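Local coordinates for cytolethal distending toxin subunit B (Escherichia coli, PDB 2F1N), which nicks DNA as the endonuclease subunit of a tripartite toxin and very probably causes the DNA damage that arrests intoxicated cells at G2/M, at residues 74-78 with 120-125; 115-121 with 133-139. All coordinates share one frame; numbering follows the deposited sequence.

Overall arrangement
From the N terminus, the chain first runs through the strands 18-25, 50-56 and 64-65 of one sheet. The loop after 64-65 supplies residues 74-78, the first half of contact 1, and leads into strand 78-83. Strands 92-98 and 109-113 follow in that sheet. The chain then crosses to the second sheet through 115-121, where strand 119-123 begins. Contact 1 closes here, joining loop and strand across the two sheets. Contact 2 closes when the chain returns as strand 133-138, 12 residues beyond 121, and pairs in a hairpin. They cross along the chain, share Val-120 and Phe-121, and meet where Val-77 packs on Leu-134 and in a probable Leu-133 N to Leu-123 O hydrogen bond.

Contact 1: residues 74-78 with 120-125; sequences GIPVR and VFVLSP
Val-122 meets both Ile-75 and Val-77 through its two methyls, and this apolar packing makes up most of the contact. Val-122 CG1 lies 3.6 Å from Ile-75 CB. Three atoms of the isoleucine, CB, CG2 and CD1, lie against this one methyl. Val-122 CG2 faces Val-77 CG2 at 3.8 Å. In both pairs the side chains run alongside each other in opposite directions. Val-122 holds CG1 anti to its backbone N (chi1 -168°), which turns that methyl to Ile-75, while its CG2 meets Val-77 CG2. Val-77 CG2 is near Val-122 CG1 as well. Val-77 CG1 makes a looser contact with Val-120 CG1, at 4.4 Å.

The setting is the two-sheet sandwich of the DNase I-like fold. Residues 74-78 form the end of a loop that enters strand 78-83 of one sheet. Strand 119-123 is an outermost strand of the other sheet. Ile-70 and Tyr-96 also touch Val-120.

The tip of Ile-75 makes the remaining contacts, just past the end of the strand. Ile-75 CD1 is 3.9 Å from the carbonyl O of Leu-123 and equally far from Ser-124 CA. Pro-125 CD lies further along, at 4.3 Å from Ile-75 CD1. No hydrogen bond joins the two segments.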
ATOM      1  N   GLY A  74     -19.382   3.349   3.320  1.00 19.54           N
ATOM      2  CA  GLY A  74     -19.408   4.773   3.018  1.00 20.06           C
ATOM      3  C   GLY A  74     -18.030   5.385   2.750  1.00 21.51           C
ATOM      4  O   GLY A  74     -17.855   6.598   2.890  1.00 22.28           O
ATOM      5  N   ILE A  75     -17.061   4.578   2.317  1.00 19.60           N
ATOM      6  CA  ILE A  75     -15.781   5.153   1.921  1.00 19.43           C
ATOM      7  C   ILE A  75     -15.595   5.091   0.406  1.00 18.59           C
ATOM      8  O   ILE A  75     -15.651   3.982  -0.139  1.00 16.93           O
ATOM      9  CB  ILE A  75     -14.647   4.433   2.618  1.00 18.97           C
ATOM     10  CG1 ILE A  75     -14.754   4.601   4.144  1.00 23.05           C
ATOM     11  CG2 ILE A  75     -13.254   4.937   2.068  1.00 19.34           C
ATOM     12  CD1 ILE A  75     -14.057   3.507   4.909  1.00 22.75           C
ATOM     13  N   PRO A  76     -15.389   6.242  -0.245  1.00 18.40           N
ATOM     14  CA  PRO A  76     -15.183   6.310  -1.693  1.00 19.11           C
ATOM     15  C   PRO A  76     -14.077   5.382  -2.156  1.00 17.66           C
ATOM     16  O   PRO A  76     -12.959   5.449  -1.644  1.00 18.08           O
ATOM     17  CB  PRO A  76     -14.760   7.760  -1.913  1.00 19.44           C
ATOM     18  CG  PRO A  76     -15.504   8.488  -0.833  1.00 20.41           C
ATOM     19  CD  PRO A  76     -15.419   7.609   0.346  1.00 21.49           C
ATOM     20  N   VAL A  77     -14.397   4.504  -3.097  1.00 15.75           N
ATOM     21  CA  VAL A  77     -13.389   3.666  -3.723  1.00 14.41           C
ATOM     22  C   VAL A  77     -13.834   3.314  -5.151  1.00 12.83           C
ATOM     23  O   VAL A  77     -14.992   2.978  -5.379  1.00 12.84           O
ATOM     24  CB  VAL A  77     -13.062   2.382  -2.918  1.00 14.73           C
ATOM     25  CG1 VAL A  77     -11.898   1.553  -3.591  1.00 13.23           C
ATOM     26  CG2 VAL A  77     -12.705   2.725  -1.461  1.00 19.32           C
ATOM     27  N   ARG A  78     -12.905   3.390  -6.108  1.00 11.26           N
ATOM     28  CA  ARG A  78     -13.217   3.121  -7.516  1.00 11.20           C
ATOM     29  C   ARG A  78     -12.141   2.260  -8.110  1.00 11.22           C
ATOM     30  O   ARG A  78     -10.964   2.441  -7.810  1.00 11.74           O
ATOM     31  CB  ARG A  78     -13.253   4.443  -8.384  1.00 13.40           C
ATOM     32  CG  ARG A  78     -14.381   5.407  -8.093  1.00 20.73           C
ATOM     33  CD  ARG A  78     -14.017   6.841  -8.553  1.00 25.21           C
ATOM     34  NE  ARG A  78     -14.432   6.992  -9.931  1.00 31.45           N
ATOM     35  CZ  ARG A  78     -13.971   7.908 -10.784  1.00 32.85           C
ATOM     36  NH1 ARG A  78     -13.019   8.750 -10.423  1.00 34.46           N
ATOM     37  NH2 ARG A  78     -14.482   7.966 -12.012  1.00 34.96           N
ATOM     38  N   VAL A 120     -11.951  -6.545  -3.255  1.00 11.46           N
ATOM     39  CA  VAL A 120     -11.486  -5.256  -2.714  1.00 11.38           C
ATOM     40  C   VAL A 120     -11.958  -5.090  -1.279  1.00 10.95           C
ATOM     41  O   VAL A 120     -13.156  -5.292  -0.999  1.00 13.06           O
ATOM     42  CB  VAL A 120     -12.006  -4.098  -3.561  1.00 10.31           C
ATOM     43  CG1 VAL A 120     -11.339  -2.734  -3.049  1.00 11.07           C
ATOM     44  CG2 VAL A 120     -11.685  -4.365  -5.014  1.00 14.02           C
ATOM     45  N   PHE A 121     -11.040  -4.681  -0.408  1.00 10.86           N
ATOM     46  CA  PHE A 121     -11.324  -4.448   1.036  1.00 12.65           C
ATOM     47  C   PHE A 121     -11.254  -2.939   1.367  1.00 13.24           C
ATOM     48  O   PHE A 121     -10.318  -2.266   0.969  1.00 14.36           O
ATOM     49  CB  PHE A 121     -10.348  -5.168   1.949  1.00 12.54           C
ATOM     50  CG  PHE A 121     -10.275  -6.642   1.706  1.00 12.90           C
ATOM     51  CD1 PHE A 121     -11.412  -7.424   1.720  1.00 14.63           C
ATOM     52  CD2 PHE A 121      -9.060  -7.234   1.390  1.00 14.45           C
ATOM     53  CE1 PHE A 121     -11.332  -8.822   1.470  1.00 15.45           C
ATOM     54  CE2 PHE A 121      -8.995  -8.612   1.118  1.00 12.92           C
ATOM     55  CZ  PHE A 121     -10.121  -9.386   1.180  1.00 15.93           C
ATOM     56  N   VAL A 122     -12.245  -2.445   2.105  1.00 13.77           N
ATOM     57  CA  VAL A 122     -12.249  -1.075   2.559  1.00 14.37           C
ATOM     58  C   VAL A 122     -12.577  -1.117   4.043  1.00 15.00           C
ATOM     59  O   VAL A 122     -13.703  -1.483   4.428  1.00 15.24           O
ATOM     60  CB  VAL A 122     -13.354  -0.260   1.893  1.00 16.67           C
ATOM     61  CG1 VAL A 122     -13.060   1.200   2.210  1.00 18.77           C
ATOM     62  CG2 VAL A 122     -13.384  -0.509   0.370  1.00 19.70           C
ATOM     63  N   LEU A 123     -11.595  -0.784   4.871  1.00 12.68           N
ATOM     64  CA  LEU A 123     -11.761  -0.791   6.318  1.00 12.96           C
ATOM     65  C   LEU A 123     -11.756   0.669   6.847  1.00 13.61           C
ATOM     66  O   LEU A 123     -11.036   1.544   6.345  1.00 14.54           O
ATOM     67  CB  LEU A 123     -10.679  -1.652   6.997  1.00 13.17           C
ATOM     68  CG  LEU A 123     -10.380  -3.023   6.307  1.00 15.41           C
ATOM     69  CD1 LEU A 123      -9.370  -3.814   7.081  1.00 17.16           C
ATOM     70  CD2 LEU A 123     -11.626  -3.891   6.071  1.00 20.08           C
ATOM     71  N   SER A 124     -12.585   0.905   7.860  1.00 13.91           N
ATOM     72  CA  SER A 124     -12.800   2.242   8.396  1.00 13.95           C
ATOM     73  C   SER A 124     -11.580   2.760   9.142  1.00 13.27           C
ATOM     74  O   SER A 124     -10.768   1.996   9.666  1.00 12.60           O
ATOM     75  CB  SER A 124     -14.045   2.217   9.310  1.00 14.58           C
ATOM     76  OG  SER A 124     -15.157   1.874   8.480  1.00 18.55           O
ATOM     77  N   PRO A 125     -11.428   4.087   9.178  1.00 13.04           N
ATOM     78  CA  PRO A 125     -10.373   4.694   9.980  1.00 14.08           C
ATOM     79  C   PRO A 125     -10.506   4.242  11.416  1.00 13.64           C
ATOM     80  O   PRO A 125     -11.634   4.019  11.882  1.00 13.96           O
ATOM     81  CB  PRO A 125     -10.707   6.200   9.922  1.00 13.26           C
ATOM     82  CG  PRO A 125     -11.444   6.359   8.612  1.00 14.03           C
ATOM     83  CD  PRO A 125     -12.242   5.078   8.444  1.00 13.17           C
TER

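Contact 2: residues 115-121 with 133-139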
ATOM      1  N   ARG A 115      -2.574  -7.067 -12.009  1.00 14.31           N
ATOM      2  CA  ARG A 115      -3.659  -8.040 -12.098  1.00 16.99           C
ATOM      3  C   ARG A 115      -4.939  -7.404 -11.537  1.00 14.92           C
ATOM      4  O   ARG A 115      -4.881  -6.718 -10.522  1.00 14.11           O
ATOM      5  CB  ARG A 115      -3.295  -9.306 -11.287  1.00 17.76           C
ATOM      6  CG  ARG A 115      -2.080 -10.061 -11.856  1.00 24.09           C
ATOM      7  CD  ARG A 115      -1.799 -11.466 -11.238  1.00 34.75           C
ATOM      8  NE  ARG A 115      -2.818 -12.493 -11.557  1.00 42.76           N
ATOM      9  CZ  ARG A 115      -2.604 -13.668 -12.204  1.00 46.54           C
ATOM     10  NH1 ARG A 115      -1.399 -14.014 -12.660  1.00 47.87           N
ATOM     11  NH2 ARG A 115      -3.623 -14.510 -12.406  1.00 49.36           N
ATOM     12  N   ARG A 116      -6.080  -7.659 -12.151  1.00 13.12           N
ATOM     13  CA  ARG A 116      -7.327  -7.262 -11.518  1.00 13.14           C
ATOM     14  C   ARG A 116      -7.476  -7.833 -10.122  1.00 13.32           C
ATOM     15  O   ARG A 116      -7.216  -9.041  -9.891  1.00 12.68           O
ATOM     16  CB  ARG A 116      -8.517  -7.678 -12.390  1.00 14.17           C
ATOM     17  CG  ARG A 116      -9.940  -7.447 -11.801  1.00 15.20           C
ATOM     18  CD  ARG A 116     -11.053  -8.103 -12.722  1.00 19.05           C
ATOM     19  NE  ARG A 116     -12.436  -7.784 -12.302  1.00 19.25           N
ATOM     20  CZ  ARG A 116     -13.135  -8.393 -11.331  1.00 19.21           C
ATOM     21  NH1 ARG A 116     -12.623  -9.400 -10.632  1.00 21.98           N
ATOM     22  NH2 ARG A 116     -14.358  -7.955 -11.048  1.00 23.97           N
ATOM     23  N   ALA A 117      -7.963  -7.019  -9.195  1.00 11.25           N
ATOM     24  CA  ALA A 117      -8.189  -7.510  -7.842  1.00 11.02           C
ATOM     25  C   ALA A 117      -9.292  -8.568  -7.861  1.00 11.16           C
ATOM     26  O   ALA A 117     -10.342  -8.365  -8.486  1.00 10.49           O
ATOM     27  CB  ALA A 117      -8.670  -6.334  -6.946  1.00 12.38           C
ATOM     28  N   ASP A 118      -9.068  -9.702  -7.202  1.00 11.62           N
ATOM     29  CA  ASP A 118     -10.180 -10.654  -7.000  1.00 12.55           C
ATOM     30  C   ASP A 118     -11.240 -10.139  -6.053  1.00 12.13           C
ATOM     31  O   ASP A 118     -12.436 -10.466  -6.170  1.00 12.44           O
ATOM     32  CB  ASP A 118      -9.638 -12.015  -6.527  1.00 13.20           C
ATOM     33  CG  ASP A 118      -8.696 -12.622  -7.565  1.00 15.18           C
ATOM     34  OD1 ASP A 118      -8.955 -12.470  -8.780  1.00 15.85           O
ATOM     35  OD2 ASP A 118      -7.666 -13.253  -7.280  1.00 17.98           O
ATOM     36  N   GLU A 119     -10.791  -9.355  -5.084  1.00 11.09           N
ATOM     37  CA  GLU A 119     -11.685  -8.814  -4.057  1.00 12.53           C
ATOM     38  C   GLU A 119     -11.078  -7.475  -3.611  1.00 11.38           C
ATOM     39  O   GLU A 119      -9.860  -7.288  -3.648  1.00 11.37           O
ATOM     40  CB  GLU A 119     -11.807  -9.821  -2.880  1.00 13.10           C
ATOM     41  CG  GLU A 119     -12.894  -9.568  -1.863  1.00 15.09           C
ATOM     42  CD  GLU A 119     -13.075 -10.724  -0.889  1.00 15.33           C
ATOM     43  OE1 GLU A 119     -12.201 -11.633  -0.774  1.00 16.42           O
ATOM     44  OE2 GLU A 119     -14.109 -10.691  -0.227  1.00 17.24           O
ATOM     45  N   VAL A 120     -11.951  -6.545  -3.255  1.00 11.46           N
ATOM     46  CA  VAL A 120     -11.486  -5.256  -2.714  1.00 11.38           C
ATOM     47  C   VAL A 120     -11.958  -5.090  -1.279  1.00 10.95           C
ATOM     48  O   VAL A 120     -13.156  -5.292  -0.999  1.00 13.06           O
ATOM     49  CB  VAL A 120     -12.006  -4.098  -3.561  1.00 10.31           C
ATOM     50  CG1 VAL A 120     -11.339  -2.734  -3.049  1.00 11.07           C
ATOM     51  CG2 VAL A 120     -11.685  -4.365  -5.014  1.00 14.02           C
ATOM     52  N   PHE A 121     -11.040  -4.681  -0.408  1.00 10.86           N
ATOM     53  CA  PHE A 121     -11.324  -4.448   1.036  1.00 12.65           C
ATOM     54  C   PHE A 121     -11.254  -2.939   1.367  1.00 13.24           C
ATOM     55  O   PHE A 121     -10.318  -2.266   0.969  1.00 14.36           O
ATOM     56  CB  PHE A 121     -10.348  -5.168   1.949  1.00 12.54           C
ATOM     57  CG  PHE A 121     -10.275  -6.642   1.706  1.00 12.90           C
ATOM     58  CD1 PHE A 121     -11.412  -7.424   1.720  1.00 14.63           C
ATOM     59  CD2 PHE A 121      -9.060  -7.234   1.390  1.00 14.45           C
ATOM     60  CE1 PHE A 121     -11.332  -8.822   1.470  1.00 15.45           C
ATOM     61  CE2 PHE A 121      -8.995  -8.612   1.118  1.00 12.92           C
ATOM     62  CZ  PHE A 121     -10.121  -9.386   1.180  1.00 15.93           C
ATOM     63  N   LEU A 133      -8.301   2.066   5.556  1.00 11.10           N
ATOM     64  CA  LEU A 133      -7.411   1.078   4.937  1.00 12.26           C
ATOM     65  C   LEU A 133      -8.003   0.598   3.624  1.00 12.22           C
ATOM     66  O   LEU A 133      -9.123   0.204   3.610  1.00 14.22           O
ATOM     67  CB  LEU A 133      -7.256  -0.128   5.882  1.00 11.99           C
ATOM     68  CG  LEU A 133      -6.303   0.243   7.024  1.00 13.63           C
ATOM     69  CD1 LEU A 133      -6.433  -0.744   8.191  1.00 17.50           C
ATOM     70  CD2 LEU A 133      -4.851   0.330   6.543  1.00 19.07           C
ATOM     71  N   LEU A 134      -7.241   0.644   2.539  1.00 11.43           N
ATOM     72  CA  LEU A 134      -7.753   0.170   1.255  1.00 11.21           C
ATOM     73  C   LEU A 134      -6.899  -1.028   0.916  1.00 11.55           C
ATOM     74  O   LEU A 134      -5.687  -0.926   0.977  1.00 11.23           O
ATOM     75  CB  LEU A 134      -7.604   1.272   0.210  1.00 11.77           C
ATOM     76  CG  LEU A 134      -7.693   0.911  -1.290  1.00 11.32           C
ATOM     77  CD1 LEU A 134      -9.127   0.465  -1.590  1.00 15.83           C
ATOM     78  CD2 LEU A 134      -7.269   2.138  -2.155  1.00 15.07           C
ATOM     79  N   GLY A 135      -7.533  -2.142   0.549  1.00 11.85           N
ATOM     80  CA  GLY A 135      -6.760  -3.346   0.233  1.00 12.30           C
ATOM     81  C   GLY A 135      -7.335  -4.095  -0.967  1.00 10.96           C
ATOM     82  O   GLY A 135      -8.518  -3.929  -1.293  1.00 11.58           O
ATOM     83  N   ILE A 136      -6.493  -4.929  -1.612  1.00  9.77           N
ATOM     84  CA  ILE A 136      -6.994  -5.845  -2.644  1.00  9.44           C
ATOM     85  C   ILE A 136      -6.512  -7.267  -2.317  1.00 10.76           C
ATOM     86  O   ILE A 136      -5.457  -7.450  -1.727  1.00 11.36           O
ATOM     87  CB  ILE A 136      -6.523  -5.450  -4.069  1.00  9.85           C
ATOM     88  CG1 ILE A 136      -5.004  -5.504  -4.197  1.00 13.06           C
ATOM     89  CG2 ILE A 136      -7.072  -3.987  -4.390  1.00 10.62           C
ATOM     90  CD1 ILE A 136      -4.501  -5.198  -5.600  1.00 15.05           C
ATOM     91  N   ARG A 137      -7.279  -8.245  -2.752  1.00 10.03           N
ATOM     92  CA  ARG A 137      -6.864  -9.649  -2.654  1.00 10.73           C
ATOM     93  C   ARG A 137      -6.586 -10.147  -4.065  1.00 11.02           C
ATOM     94  O   ARG A 137      -7.394  -9.894  -4.978  1.00 10.70           O
ATOM     95  CB  ARG A 137      -7.987 -10.489  -2.013  1.00 10.26           C
ATOM     96  CG  ARG A 137      -7.561 -12.001  -1.862  1.00  9.63           C
ATOM     97  CD  ARG A 137      -8.648 -12.865  -1.240  1.00 11.73           C
ATOM     98  NE  ARG A 137      -9.898 -12.840  -2.017  1.00 12.79           N
ATOM     99  CZ  ARG A 137     -10.119 -13.559  -3.138  1.00 10.29           C
ATOM    100  NH1 ARG A 137      -9.160 -14.334  -3.650  1.00 11.44           N
ATOM    101  NH2 ARG A 137     -11.288 -13.459  -3.779  1.00 11.86           N
ATOM    102  N   ILE A 138      -5.445 -10.829  -4.253  1.00 11.01           N
ATOM    103  CA  ILE A 138      -5.160 -11.520  -5.511  1.00 13.72           C
ATOM    104  C   ILE A 138      -4.845 -12.934  -5.061  1.00 12.77           C
ATOM    105  O   ILE A 138      -3.843 -13.155  -4.356  1.00 14.16           O
ATOM    106  CB  ILE A 138      -3.973 -10.891  -6.215  1.00 15.41           C
ATOM    107  CG1 ILE A 138      -4.361  -9.467  -6.695  1.00 18.65           C
ATOM    108  CG2 ILE A 138      -3.563 -11.708  -7.463  1.00 19.84           C
ATOM    109  CD1 ILE A 138      -3.161  -8.634  -6.886  1.00 27.76           C
ATOM    110  N   GLY A 139      -5.712 -13.875  -5.406  1.00 13.65           N
ATOM    111  CA  GLY A 139      -5.490 -15.250  -4.921  1.00 12.85           C
ATOM    112  C   GLY A 139      -5.501 -15.300  -3.402  1.00 12.45           C
ATOM    113  O   GLY A 139      -6.401 -14.776  -2.730  1.00 12.09           O
TER
HETATM  114  O   HOH W   1      -9.147 -15.652  -6.177  1.00 16.77           O
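Arg-137 lies across from both Asp-118 and Glu-119. Arg-137 CB rests 3.8 Å from Phe-121 CE2 and also near Glu-119 CB. The chain runs out with CG anti to the backbone N (chi1 -179°), then bends at chi3 (58°), turning the guanidinium over Asp-118. CD passes Glu-119 OE1. Arg-137 NE donates to Glu-119 OE1 at 2.9 Å, nearly straight and close to the guanidinium plane, in a salt bridge. OE1 receives it on its anti lone pair and is also hydrogen-bonded to His-175. Carboxylate and guanidinium planes stand 80° apart. At the end, Arg-137 NH2 lies 3.5 Å from Asp-118 CB, which sits over one guanidinium face. Arg-137 NH1 donates to Gly-139 O at 2.9 Å, almost in plane. It also donates to a water, which gives a weak bond to Asp-118 OD2. These in-plane bonds would fix the rotation of the group.

Asp-118 OD2 also accepts a bond from Gly-139 N at 2.8 Å. The Phe-121 ring is on the Arg-137 face, where Phe-166 and Phe-167 meet it edge-to-face. On the opposite face, that of Val-120 and Ile-136, Ile-136 CB takes Ala-117 CB at 3.7 Å, and Val-120 CG1 reaches Leu-134 CD1.

Phe-121 and Gly-135 form a hydrogen-bonded antiparallel pair, with Val-120 and Ile-136 a non-hydrogen-bonded one. Arg-137 N bonds Glu-119 O, but Arg-137 O takes Asp-118 N at 2.8 Å and Glu-119 N only weakly. Two residues thus oppose one: a classic beta bulge, set where the hairpin 119-123/133-138 begins at the border of a DNase I-like sheet.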